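Local structure of 4-hydroxy-3-methylbut-2-enyl diphosphate reductase, apicoplast (Plasmodium falciparum, 4N7B) at residues Pro250-His256 against Glu271-Glu277; Asn332-Ile338 against Lys375-Thr381. The protein reduces (E)-4-hydroxy-3-methylbut-2-enyl diphosphate to isopentenyl and dimethylallyl diphosphate, the last step of the MEP pathway of isoprenoid precursor synthesis, using an iron-sulfur cluster. All blocks are in the same frame, centred on the assembly; numbering follows the deposited sequence. Where two conformers were deposited one is given.

Contact 1. Residues Pro250-His256 against Glu271-Glu277; sequences PPIYVKH and EGAIFIE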
loop_
_atom_site.group_PDB
_atom_site.type_symbol
_atom_site.label_atom_id
_atom_site.label_comp_id
_atom_site.label_asym_id
_atom_site.label_seq_id
_atom_site.Cartn_x
_atom_site.Cartn_y
_atom_site.Cartn_z
ATOM N N PRO A 250 -8.537 1.872 -25.741
ATOM C CA PRO A 250 -7.131 1.543 -25.503
ATOM C C PRO A 250 -6.249 2.240 -26.540
ATOM O O PRO A 250 -6.707 2.474 -27.653
ATOM C CB PRO A 250 -7.101 0.030 -25.713
ATOM C CG PRO A 250 -8.464 -0.433 -25.266
ATOM C CD PRO A 250 -9.422 0.715 -25.507
ATOM N N PRO A 251 -5.005 2.576 -26.181
ATOM C CA PRO A 251 -4.424 2.311 -24.862
ATOM C C PRO A 251 -4.797 3.361 -23.813
ATOM O O PRO A 251 -5.003 4.534 -24.138
ATOM C CB PRO A 251 -2.924 2.362 -25.142
ATOM C CG PRO A 251 -2.795 3.357 -26.247
ATOM C CD PRO A 251 -4.040 3.219 -27.089
ATOM N N ILE A 252 -4.874 2.930 -22.559
ATOM C CA ILE A 252 -5.112 3.833 -21.438
ATOM C C ILE A 252 -3.839 3.946 -20.621
ATOM O O ILE A 252 -3.335 2.951 -20.095
ATOM C CB ILE A 252 -6.246 3.324 -20.536
ATOM C CG1 ILE A 252 -7.576 3.404 -21.282
ATOM C CG2 ILE A 252 -6.306 4.123 -19.241
ATOM C CD1 ILE A 252 -7.954 4.819 -21.676
ATOM N N TYR A 253 -3.328 5.163 -20.496
ATOM C CA TYR A 253 -2.028 5.373 -19.880
ATOM C C TYR A 253 -2.142 5.550 -18.380
ATOM O O TYR A 253 -2.989 6.294 -17.895
ATOM C CB TYR A 253 -1.331 6.569 -20.521
ATOM C CG TYR A 253 -0.879 6.258 -21.923
ATOM C CD1 TYR A 253 0.317 5.590 -22.150
ATOM C CD2 TYR A 253 -1.664 6.589 -23.019
ATOM C CE1 TYR A 253 0.733 5.286 -23.430
ATOM C CE2 TYR A 253 -1.254 6.285 -24.308
ATOM C CZ TYR A 253 -0.054 5.634 -24.504
ATOM O OH TYR A 253 0.364 5.323 -25.779
ATOM N N VAL A 254 -1.289 4.841 -17.650
ATOM C CA VAL A 254 -1.279 4.922 -16.200
ATOM C C VAL A 254 0.116 5.286 -15.734
ATOM O O VAL A 254 1.093 4.676 -16.153
ATOM C CB VAL A 254 -1.658 3.582 -15.564
ATOM C CG1 VAL A 254 -1.601 3.684 -14.050
ATOM C CG2 VAL A 254 -3.034 3.138 -16.034
ATOM N N LYS A 255 0.201 6.287 -14.868
ATOM C CA LYS A 255 1.477 6.727 -14.339
ATOM C C LYS A 255 1.857 5.858 -13.136
ATOM O O LYS A 255 1.168 5.857 -12.124
ATOM C CB LYS A 255 1.395 8.203 -13.960
ATOM C CG LYS A 255 2.559 8.704 -13.145
ATOM C CD LYS A 255 3.889 8.573 -13.863
ATOM C CE LYS A 255 5.009 9.148 -12.990
ATOM N NZ LYS A 255 6.354 9.151 -13.643
ATOM N N HIS A 256 2.981 5.159 -13.292
ATOM C CA HIS A 256 3.439 4.071 -12.420
ATOM C C HIS A 256 2.441 2.925 -12.355
ATOM O O HIS A 256 1.280 3.071 -12.744
ATOM C CB HIS A 256 3.796 4.540 -11.003
ATOM C CG HIS A 256 4.626 3.544 -10.247
ATOM N ND1 HIS A 256 5.978 3.387 -10.475
ATOM C CD2 HIS A 256 4.299 2.629 -9.305
ATOM C CE1 HIS A 256 6.448 2.433 -9.693
ATOM N NE2 HIS A 256 5.449 1.957 -8.974
ATOM N N GLU A 271 -5.753 -6.005 -21.117
ATOM C CA GLU A 271 -7.008 -5.329 -21.413
ATOM C C GLU A 271 -6.775 -3.988 -22.110
ATOM O O GLU A 271 -7.725 -3.361 -22.576
ATOM C CB GLU A 271 -7.822 -5.125 -20.129
ATOM C CG GLU A 271 -8.355 -6.410 -19.505
ATOM C CD GLU A 271 -8.978 -6.196 -18.128
ATOM O OE1 GLU A 271 -9.407 -5.061 -17.812
ATOM O OE2 GLU A 271 -9.033 -7.172 -17.352
ATOM N N GLY A 272 -5.518 -3.545 -22.175
ATOM C CA GLY A 272 -5.168 -2.361 -22.946
ATOM C C GLY A 272 -4.558 -1.213 -22.153
ATOM O O GLY A 272 -4.306 -0.137 -22.701
ATOM N N ALA A 273 -4.307 -1.421 -20.866
ATOM C CA ALA A 273 -3.639 -0.390 -20.084
ATOM C C ALA A 273 -2.133 -0.422 -20.345
ATOM O O ALA A 273 -1.566 -1.468 -20.672
ATOM C CB ALA A 273 -3.925 -0.557 -18.594
ATOM N N ILE A 274 -1.494 0.733 -20.208
ATOM C CA ILE A 274 -0.048 0.822 -20.318
ATOM C C ILE A 274 0.496 1.667 -19.174
ATOM O O ILE A 274 0.092 2.822 -18.985
ATOM C CB ILE A 274 0.378 1.438 -21.662
ATOM C CG1 ILE A 274 -0.117 0.567 -22.822
ATOM C CG2 ILE A 274 1.892 1.590 -21.722
ATOM C CD1 ILE A 274 0.019 1.222 -24.184
ATOM N N PHE A 275 1.414 1.086 -18.409
ATOM C CA PHE A 275 2.001 1.775 -17.265
ATOM C C PHE A 275 3.300 2.444 -17.681
ATOM O O PHE A 275 4.203 1.800 -18.212
ATOM C CB PHE A 275 2.235 0.791 -16.119
ATOM C CG PHE A 275 1.007 0.028 -15.739
ATOM C CD1 PHE A 275 0.831 -1.280 -16.146
ATOM C CD2 PHE A 275 0.005 0.639 -15.014
ATOM C CE1 PHE A 275 -0.316 -1.972 -15.805
ATOM C CE2 PHE A 275 -1.140 -0.040 -14.680
ATOM C CZ PHE A 275 -1.304 -1.349 -15.074
ATOM N N ILE A 276 3.387 3.745 -17.442
ATOM C CA ILE A 276 4.512 4.526 -17.931
ATOM C C ILE A 276 5.145 5.311 -16.799
ATOM O O ILE A 276 4.536 5.497 -15.749
ATOM C CB ILE A 276 4.051 5.496 -19.046
ATOM C CG1 ILE A 276 3.085 6.545 -18.492
ATOM C CG2 ILE A 276 3.351 4.724 -20.158
ATOM C CD1 ILE A 276 3.759 7.768 -17.900
ATOM N N GLU A 277 6.375 5.759 -17.010
ATOM C CA GLU A 277 7.039 6.652 -16.068
ATOM C C GLU A 277 7.365 7.970 -16.747
ATOM O O GLU A 277 7.531 8.995 -16.089
ATOM C CB GLU A 277 8.324 6.020 -15.527
ATOM C CG GLU A 277 8.109 4.772 -14.698
ATOM C CD GLU A 277 7.346 5.033 -13.415
ATOM O OE1 GLU A 277 7.130 6.216 -13.063
ATOM O OE2 GLU A 277 6.958 4.043 -12.750
#

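Contact 2. Residues Asn332-Ile338 against Lys375-Thr381; sequences NYDIILI and KKLFYVT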
loop_
_atom_site.group_PDB
_atom_site.type_symbol
_atom_site.label_atom_id
_atom_site.label_comp_id
_atom_site.label_asym_id
_atom_site.label_seq_id
_atom_site.Cartn_x
_atom_site.Cartn_y
_atom_site.Cartn_z
ATOM N N ASN A 332 4.154 27.221 8.300
ATOM C CA ASN A 332 5.583 27.324 8.607
ATOM C C ASN A 332 6.116 26.253 9.572
ATOM O O ASN A 332 6.972 26.535 10.417
ATOM C CB ASN A 332 5.927 28.713 9.139
ATOM C CG ASN A 332 7.400 29.034 8.990
ATOM O OD1 ASN A 332 8.003 28.724 7.959
ATOM N ND2 ASN A 332 7.997 29.647 10.021
ATOM N N TYR A 333 5.594 25.037 9.452
ATOM C CA TYR A 333 6.181 23.889 10.109
ATOM C C TYR A 333 7.209 23.296 9.169
ATOM O O TYR A 333 7.055 23.357 7.955
ATOM C CB TYR A 333 5.138 22.800 10.342
ATOM C CG TYR A 333 4.214 22.984 11.521
ATOM C CD1 TYR A 333 3.238 23.973 11.528
ATOM C CD2 TYR A 333 4.277 22.121 12.603
ATOM C CE1 TYR A 333 2.375 24.107 12.590
ATOM C CE2 TYR A 333 3.422 22.250 13.674
ATOM C CZ TYR A 333 2.463 23.237 13.664
ATOM O OH TYR A 333 1.608 23.366 14.747
ATOM N N ASP A 334 8.250 22.694 9.715
ATOM C CA ASP A 334 9.062 21.820 8.902
ATOM C C ASP A 334 8.461 20.454 9.098
ATOM O O ASP A 334 7.890 20.176 10.144
ATOM C CB ASP A 334 10.527 21.847 9.317
ATOM C CG ASP A 334 11.363 22.743 8.420
ATOM O OD1 ASP A 334 10.886 23.844 8.072
ATOM O OD2 ASP A 334 12.489 22.341 8.052
ATOM N N ILE A 335 8.576 19.602 8.092
ATOM C CA ILE A 335 7.877 18.335 8.119
ATOM C C ILE A 335 8.831 17.161 8.097
ATOM O O ILE A 335 9.716 17.098 7.246
ATOM C CB ILE A 335 6.927 18.221 6.930
ATOM C CG1 ILE A 335 5.616 18.950 7.250
ATOM C CG2 ILE A 335 6.606 16.766 6.646
ATOM C CD1 ILE A 335 5.399 20.155 6.430
ATOM N N ILE A 336 8.648 16.232 9.032
ATOM C CA ILE A 336 9.441 15.010 9.040
ATOM C C ILE A 336 8.607 13.885 8.462
ATOM O O ILE A 336 7.535 13.593 8.956
ATOM C CB ILE A 336 9.907 14.609 10.443
ATOM C CG1 ILE A 336 11.161 15.381 10.849
ATOM C CG2 ILE A 336 10.342 13.169 10.449
ATOM C CD1 ILE A 336 10.958 16.823 11.064
ATOM N N LEU A 337 9.112 13.257 7.410
ATOM C CA LEU A 337 8.389 12.214 6.707
ATOM C C LEU A 337 9.068 10.879 6.963
ATOM O O LEU A 337 10.139 10.630 6.431
ATOM C CB LEU A 337 8.395 12.505 5.210
ATOM C CG LEU A 337 7.838 11.420 4.278
ATOM C CD1 LEU A 337 6.524 10.887 4.784
ATOM C CD2 LEU A 337 7.670 11.995 2.887
ATOM N N ILE A 338 8.462 10.036 7.796
ATOM C CA ILE A 338 9.026 8.714 8.080
ATOM C C ILE A 338 8.604 7.724 6.994
ATOM O O ILE A 338 7.426 7.458 6.813
ATOM C CB ILE A 338 8.514 8.183 9.424
ATOM C CG1 ILE A 338 8.717 9.233 10.517
ATOM C CG2 ILE A 338 9.226 6.901 9.777
ATOM C CD1 ILE A 338 8.239 8.802 11.886
ATOM N N LYS A 375 11.352 26.137 16.450
ATOM C CA LYS A 375 10.844 25.668 15.166
ATOM C C LYS A 375 9.768 24.612 15.340
ATOM O O LYS A 375 9.996 23.572 15.946
ATOM C CB LYS A 375 11.979 25.124 14.290
ATOM C CG LYS A 375 11.508 24.395 13.037
ATOM C CD LYS A 375 10.504 25.223 12.238
ATOM C CE LYS A 375 11.173 26.191 11.292
ATOM N NZ LYS A 375 10.236 26.559 10.194
ATOM N N LYS A 376 8.593 24.884 14.791
ATOM C CA LYS A 376 7.492 23.950 14.873
ATOM C C LYS A 376 7.694 22.779 13.907
ATOM O O LYS A 376 8.041 22.963 12.734
ATOM C CB LYS A 376 6.194 24.683 14.575
ATOM C CG LYS A 376 5.970 25.886 15.474
ATOM C CD LYS A 376 4.527 25.941 15.944
ATOM C CE LYS A 376 4.244 24.877 17.018
ATOM N NZ LYS A 376 2.776 24.713 17.291
ATOM N N LEU A 377 7.471 21.571 14.406
ATOM C CA LEU A 377 7.692 20.373 13.609
ATOM C C LEU A 377 6.450 19.525 13.591
ATOM O O LEU A 377 5.725 19.442 14.575
ATOM C CB LEU A 377 8.847 19.543 14.175
ATOM C CG LEU A 377 10.192 20.275 14.236
ATOM C CD1 LEU A 377 11.235 19.376 14.887
ATOM C CD2 LEU A 377 10.642 20.716 12.843
ATOM N N PHE A 378 6.234 18.872 12.461
ATOM C CA PHE A 378 5.081 18.026 12.251
ATOM C C PHE A 378 5.601 16.793 11.541
ATOM O O PHE A 378 6.373 16.909 10.584
ATOM C CB PHE A 378 4.083 18.748 11.356
ATOM C CG PHE A 378 2.700 18.127 11.333
ATOM C CD1 PHE A 378 1.768 18.436 12.317
ATOM C CD2 PHE A 378 2.323 17.262 10.313
ATOM C CE1 PHE A 378 0.492 17.885 12.292
ATOM C CE2 PHE A 378 1.038 16.710 10.280
ATOM C CZ PHE A 378 0.130 17.021 11.270
ATOM N N TYR A 379 5.215 15.613 12.006
ATOM C CA TYR A 379 5.637 14.417 11.329
ATOM C C TYR A 379 4.471 13.684 10.718
ATOM O O TYR A 379 3.331 13.800 11.140
ATOM C CB TYR A 379 6.453 13.494 12.246
ATOM C CG TYR A 379 5.664 12.593 13.191
ATOM C CD1 TYR A 379 5.139 11.381 12.754
ATOM C CD2 TYR A 379 5.482 12.939 14.533
ATOM C CE1 TYR A 379 4.437 10.552 13.613
ATOM C CE2 TYR A 379 4.784 12.113 15.398
ATOM C CZ TYR A 379 4.261 10.922 14.927
ATOM O OH TYR A 379 3.557 10.087 15.769
ATOM N N VAL A 380 4.805 12.879 9.731
ATOM C CA VAL A 380 3.840 12.210 8.913
ATOM C C VAL A 380 4.550 10.915 8.517
ATOM O O VAL A 380 5.776 10.833 8.658
ATOM C CB VAL A 380 3.497 13.167 7.748
ATOM C CG1 VAL A 380 3.857 12.592 6.410
ATOM C CG2 VAL A 380 2.067 13.590 7.832
ATOM N N THR A 381 3.828 9.897 8.047
ATOM C CA THR A 381 4.479 8.643 7.681
ATOM C C THR A 381 3.926 8.061 6.392
ATOM O O THR A 381 2.812 8.374 5.963
ATOM C CB THR A 381 4.383 7.553 8.801
ATOM O OG1 THR A 381 3.125 6.877 8.754
ATOM C CG2 THR A 381 4.553 8.156 10.167
HETATM O O HOH W 1 8.073 27.376 13.292
#

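Contact 1. Residues Pro250-His256 against Glu271-Glu277
Glu-277 holds two basic side chains of the facing strand end at once. Glu-277 OE2 accepts a short hydrogen bond from His-256 ND1 (2.6 Å). Glu-277 OE1 forms a salt bridge with Lys-255 NZ (3.1 Å), which also donates to Glu-277 O (2.7 Å). His-256 NE2 in turn is hydrogen-bonded to His-260 NE2. Behind them, strands 252-255 and 273-276 pair in parallel. Ile-252 N donates to Gly-272 O (3.1 Å), Ile-274 N to Ile-252 O (2.9 Å), and the alternation runs on to His-256 N and Ile-276 O (2.9 Å). Tyr-253 packs on Ile-274 and Ile-276 on one face; Val-254 CB meets Phe-275 CD2 (3.4 Å) on the other. Pro-251, after a cis peptide bond, brings its CB to Ile-274 CD1 (3.3 Å). Gly-272 ends helix 262-271 in a Schellman motif, and a CB there would clash with Pro-250. This is a beta-alpha-beta unit; just past its first strand, His-256 borders His-260 and His-293, which probably bind the substrate, as in related enzymes.

Contact 2. Residues Asn332-Ile338 against Lys375-Thr381
Five main-chain hydrogen bonds join residues 332-338 and 375-381. Asp-334 N donates to Lys-376 O (3.0 Å) and Phe-378 N to Asp-334 O (3.1 Å). Ile-336 N donates to Phe-378 O (2.8 Å), and Ile-336 O accepts from Val-380 N (2.9 Å). Ile-338 N donates to Val-380 O (2.9 Å). The alternate residues of strand 334-338, Ile-335 and Leu-337, pair their backbones with the neighbouring strand 357-360. Strands 334-338 and 377-381 are the two central strands of a four-stranded parallel sheet of order 2-1-3-4, with helices on both faces. Tyr-333, Ile-335, Phe-378 and Val-380 meet helix 316-329; Ile-336, Ile-338, Tyr-379 and Thr-381 meet helix 387-400. Leu-337 CD1 also packs on Val-380 CG1 (3.6 Å). Most of the side-chain polar contacts between the segments lie at the N-terminal end. Lys-376 NZ donates to Tyr-333 OH (3.1 Å), and both groups also bind Glu-405, the lysine by a salt bridge. Lys-376 CB lies over the Tyr-333 ring in a CH-pi contact, 3.8 Å from the centroid. Lys-375 NZ makes a long salt bridge to Asp-334 OD1 (3.5 Å) and a weak hydrogen bond to Asn-332 O (3.3 Å). Asp-334 OD2 bonds to His-358. One water donates to Asn-332 O (3.2 Å) and accepts from Lys-376 N (3.0 Å). Farther along, Tyr-379 O bonds to Thr-406 OG1 and Thr-381 N to Ser-411 OG.

In the fold
From the N terminus, strand 221-226 of the five-stranded sheet comes first, followed by helix 232-247. Contact 1 then closes a short loop of 14 residues that holds most of helix 262-271. It makes one edge of the sheet completed by strands 287-290 and 309-312. Helix 316-329 leads on to contact 2. The loop of contact 2 is longer, 36 residues, and contains helix 344-350, edge strand 357-360 and helix 363-368. Strand 405-406 completes this second sheet, and strand 432-436 returns the chain to the five-stranded sheet. The two loops follow in series and neither nest nor cross. The contacts lie in separate four-stranded sheets of the same 2-1-3-4 order, about 34 Å apart between contact centres.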